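PDB 5X45: protease 2A from Rhinovirus C, which probably acts as a cysteine protease with a chymotrypsin-like fold that cleaves the viral polyprotein, and carries a bound zinc ion. Local coordinates for residues A[22-28]-A[38-42]; A[116-120]-A[132-136]. All blocks are in the same frame, centred on the assembly; numbering follows the deposited sequence.

Contact 1 (A[22-28]-A[38-42]); sequences TNPTDET and QVDST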
# COMPACT_ATOMS: atom_id res chain seq x y z
N THR A 22 -11.09 -0.93 6.41
CA THR A 22 -12.33 -0.41 5.90
C THR A 22 -13.34 -1.51 5.74
O THR A 22 -13.20 -2.57 6.27
CB THR A 22 -12.09 0.36 4.61
OG1 THR A 22 -13.29 0.99 4.20
CG2 THR A 22 -11.61 -0.53 3.57
N ASN A 23 -14.40 -1.22 5.03
CA ASN A 23 -15.43 -2.21 4.78
C ASN A 23 -16.02 -2.00 3.41
O ASN A 23 -15.99 -0.89 2.87
CB ASN A 23 -16.53 -2.13 5.86
CG ASN A 23 -16.08 -2.70 7.20
OD1 ASN A 23 -15.85 -1.95 8.15
ND2 ASN A 23 -15.97 -4.02 7.28
N PRO A 24 -16.52 -3.09 2.80
CA PRO A 24 -17.08 -2.90 1.46
C PRO A 24 -18.32 -2.02 1.53
O PRO A 24 -19.13 -2.14 2.45
CB PRO A 24 -17.43 -4.32 1.02
CG PRO A 24 -16.59 -5.21 1.89
CD PRO A 24 -16.51 -4.50 3.20
N THR A 25 -18.47 -1.16 0.53
CA THR A 25 -19.57 -0.21 0.49
C THR A 25 -20.18 -0.33 -0.89
O THR A 25 -19.79 -1.20 -1.66
CB THR A 25 -19.11 1.24 0.75
OG1 THR A 25 -18.34 1.71 -0.37
CG2 THR A 25 -18.26 1.32 2.02
N ASP A 26 -21.11 0.55 -1.24
CA ASP A 26 -21.77 0.40 -2.51
C ASP A 26 -20.92 1.06 -3.62
O ASP A 26 -21.20 0.88 -4.80
CB ASP A 26 -23.17 1.00 -2.46
CG ASP A 26 -24.15 0.28 -3.38
OD1 ASP A 26 -23.96 0.32 -4.61
OD2 ASP A 26 -25.10 -0.34 -2.86
N GLU A 27 -19.86 1.78 -3.23
CA GLU A 27 -18.94 2.36 -4.21
C GLU A 27 -17.70 1.49 -4.43
O GLU A 27 -16.80 1.88 -5.17
CB GLU A 27 -18.47 3.77 -3.80
CG GLU A 27 -19.53 4.85 -3.62
CD GLU A 27 -20.15 4.89 -2.23
OE1 GLU A 27 -19.76 4.07 -1.37
OE2 GLU A 27 -21.01 5.76 -2.00
N THR A 28 -17.65 0.34 -3.78
CA THR A 28 -16.53 -0.58 -3.97
C THR A 28 -16.50 -1.09 -5.42
O THR A 28 -17.52 -1.54 -5.94
CB THR A 28 -16.61 -1.78 -3.00
OG1 THR A 28 -16.61 -1.29 -1.65
CG2 THR A 28 -15.44 -2.72 -3.18
N GLN A 38 -8.73 -2.69 -1.00
CA GLN A 38 -10.08 -2.34 -1.39
C GLN A 38 -10.05 -1.07 -2.22
O GLN A 38 -9.34 -0.12 -1.87
CB GLN A 38 -10.98 -2.14 -0.17
CG GLN A 38 -12.33 -1.54 -0.54
CD GLN A 38 -13.35 -1.58 0.58
OE1 GLN A 38 -13.32 -2.46 1.45
NE2 GLN A 38 -14.25 -0.60 0.58
N VAL A 39 -10.76 -1.05 -3.33
CA VAL A 39 -10.81 0.16 -4.13
C VAL A 39 -12.25 0.63 -4.29
O VAL A 39 -13.14 -0.15 -4.66
CB VAL A 39 -10.20 -0.03 -5.52
CG1 VAL A 39 -10.12 1.32 -6.24
CG2 VAL A 39 -8.83 -0.66 -5.41
N ASP A 40 -12.48 1.91 -4.00
CA ASP A 40 -13.80 2.51 -4.11
C ASP A 40 -13.78 3.61 -5.16
O ASP A 40 -12.80 4.32 -5.29
CB ASP A 40 -14.27 3.07 -2.76
CG ASP A 40 -14.60 1.97 -1.75
OD1 ASP A 40 -14.03 0.86 -1.86
OD2 ASP A 40 -15.43 2.20 -0.84
N SER A 41 -14.86 3.72 -5.92
CA SER A 41 -15.02 4.85 -6.82
C SER A 41 -15.37 6.09 -6.01
O SER A 41 -15.86 5.99 -4.89
CB SER A 41 -16.11 4.57 -7.84
OG SER A 41 -17.35 4.45 -7.18
N THR A 42 -15.09 7.26 -6.57
CA THR A 42 -15.45 8.50 -5.89
C THR A 42 -15.79 9.63 -6.85
O THR A 42 -15.20 9.79 -7.91
CB THR A 42 -14.33 8.94 -4.92
OG1 THR A 42 -14.75 10.12 -4.21
CG2 THR A 42 -13.04 9.25 -5.68
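Gln38 reaches across to the loop 22-28 with an extended side chain. Its t,t conformation carries the amide to the backbone of Asn23. Gln38 NE2 donates to Asn23 O at 2.9 Å and to Asp40 OD1 at 2.9 Å. One amide thus ties the loop to the carboxylate two residues on along the same strand. The Thr22 methyl CG2 lies 3.3 Å from Gln38 OE1. Residues 38-41 belong to the four-stranded antiparallel sheet of the N-terminal domain, and the loop leads into strand 28-32 at one edge. Thr28 and Asp40 form a non-hydrogen-bonded antiparallel pair, with CA atoms 4.1 Å apart and both side chains on one face. Next to this pair, Ser41 N donates to Glu27 O at 2.8 Å. A type I turn from Thr25 to Thr28 leads into the strand, and Thr28 belongs to both. Thr28 is in the m rotamer, so its OG1 can accept from Thr25 N at 2.9 Å. Thr25, in the p rotamer, holds OG1 3.0 Å from Asp40 OD2 and 2.9 Å from Glu27 OE1; its single proton can serve either carboxylate. Glu27 starts toward the strand at CB, 3.6 Å from Ser41 OG, but its carboxylate turns away.

Contact 2 (A[116-120]-A[132-136]); sequences GVIGM and TDLRP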
# COMPACT_ATOMS: atom_id res chain seq x y z
N GLY A 116 4.73 9.12 -9.11
CA GLY A 116 3.53 9.07 -8.30
C GLY A 116 3.53 7.98 -7.25
O GLY A 116 4.57 7.47 -6.86
N VAL A 117 2.34 7.63 -6.78
CA VAL A 117 2.18 6.61 -5.77
C VAL A 117 2.13 5.22 -6.41
O VAL A 117 1.29 4.97 -7.27
CB VAL A 117 0.91 6.84 -4.94
CG1 VAL A 117 0.88 5.89 -3.75
CG2 VAL A 117 0.84 8.29 -4.48
N ILE A 118 3.00 4.32 -5.98
CA ILE A 118 3.02 2.99 -6.57
C ILE A 118 2.66 1.90 -5.56
O ILE A 118 2.47 0.75 -5.94
CB ILE A 118 4.41 2.64 -7.18
CG1 ILE A 118 5.49 2.66 -6.10
CG2 ILE A 118 4.76 3.57 -8.32
CD1 ILE A 118 6.85 2.26 -6.60
N GLY A 119 2.55 2.26 -4.29
CA GLY A 119 2.32 1.27 -3.26
C GLY A 119 1.84 1.76 -1.91
O GLY A 119 1.80 2.96 -1.65
N MET A 120 1.45 0.81 -1.07
CA MET A 120 1.01 1.08 0.30
C MET A 120 1.57 0.03 1.23
O MET A 120 1.59 -1.16 0.89
CB MET A 120 -0.52 1.07 0.41
CG MET A 120 -1.22 2.36 0.10
SD MET A 120 -3.00 2.24 0.49
CE MET A 120 -3.47 0.81 -0.50
N THR A 132 2.06 -3.38 -0.96
CA THR A 132 1.32 -3.86 -2.11
C THR A 132 1.57 -2.89 -3.26
O THR A 132 1.46 -1.68 -3.11
CB THR A 132 -0.20 -3.98 -1.89
OG1 THR A 132 -0.79 -2.69 -1.77
CG2 THR A 132 -0.48 -4.75 -0.66
N ASP A 133 1.95 -3.46 -4.40
CA ASP A 133 2.13 -2.71 -5.61
C ASP A 133 0.74 -2.40 -6.16
O ASP A 133 -0.04 -3.31 -6.44
CB ASP A 133 2.97 -3.52 -6.61
CG ASP A 133 3.39 -2.72 -7.84
OD1 ASP A 133 2.78 -1.66 -8.14
OD2 ASP A 133 4.36 -3.15 -8.51
N LEU A 134 0.43 -1.11 -6.30
CA LEU A 134 -0.91 -0.69 -6.72
C LEU A 134 -1.06 -0.73 -8.24
O LEU A 134 -2.18 -0.73 -8.75
CB LEU A 134 -1.20 0.73 -6.22
CG LEU A 134 -1.22 0.86 -4.71
CD1 LEU A 134 -1.40 2.32 -4.34
CD2 LEU A 134 -2.30 -0.01 -4.08
N ARG A 135 0.06 -0.73 -8.95
CA ARG A 135 0.04 -0.68 -10.41
C ARG A 135 -0.75 -1.82 -11.09
O ARG A 135 -1.52 -1.55 -12.02
CB ARG A 135 1.47 -0.61 -10.95
CG ARG A 135 2.15 0.72 -10.64
CD ARG A 135 3.63 0.69 -10.94
NE ARG A 135 4.33 -0.22 -10.03
CZ ARG A 135 5.65 -0.25 -9.87
NH1 ARG A 135 6.42 0.61 -10.53
NH2 ARG A 135 6.19 -1.11 -9.02
N PRO A 136 -0.59 -3.07 -10.62
CA PRO A 136 -1.45 -4.13 -11.18
C PRO A 136 -2.95 -3.85 -11.05
O PRO A 136 -3.71 -4.30 -11.90
CB PRO A 136 -1.08 -5.36 -10.35
CG PRO A 136 0.30 -5.11 -9.89
CD PRO A 136 0.39 -3.63 -9.66
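This contact joins the two strands of a beta hairpin, 116-124 and 129-133, within the six-stranded antiparallel barrel. The barrel fits the C-terminal domain of a chymotrypsin-like protease. Met120 and Thr132 form a hydrogen-bonded pair: Thr132 N donates to Met120 O at 2.9 Å, and Met120 N to Thr132 O at 3.2 Å. Gly119 and Asp133 follow as a non-hydrogen-bonded pair, with CA atoms 4.6 Å apart. Gly119 CA lies 3.1 Å from Thr132 O, an approach that a side chain at this position would make tight. Pairing then ends with Leu134 N donating to Ile118 O at 2.8 Å, as the chain turns out of the strand. An Asx turn marks this exit: Asp133 OD1 accepts from Arg135 N at 3.0 Å. The same carboxylate holds the guanidinium in a salt bridge, with Arg135 NH2 2.8 Å from Asp133 OD2. Ile118 CB covers one face of that guanidinium, 4.0 Å from Arg135 NE. Leu134 packs with its CD2 3.9 Å from Met120 CE and its CD1 4.3 Å from Val117 CG1. On the other edge of 116-124, Ile118 and Gly119 both face Leu111 of strand 110-113 in a classic beta bulge. Val117, Met120 and Leu134 also touch Val9 of strand 9-10, while Met120 and Leu134 reach Leu37 of strand 37-41.

The two contacts lie in different sheets of one chain, contact 1 in the four-stranded sheet and contact 2 in the barrel. Their centres are about 17 Å apart, and their nearest atoms are about 6 Å apart without touching. Strand 37-41 relates them: Gln38 to Ser41 serve contact 1, while Leu37, one residue earlier, packs on Met120 and Leu134 of contact 2. Contact 1 is at the surface; contact 2 is buried. Contact 2 is also close to the zinc site formed by Cys53, Cys55, Cys113 and His115. The Ile118 side chain lies about 5 Å from the metal, and Arg135 NH1 donates to Cys55 O.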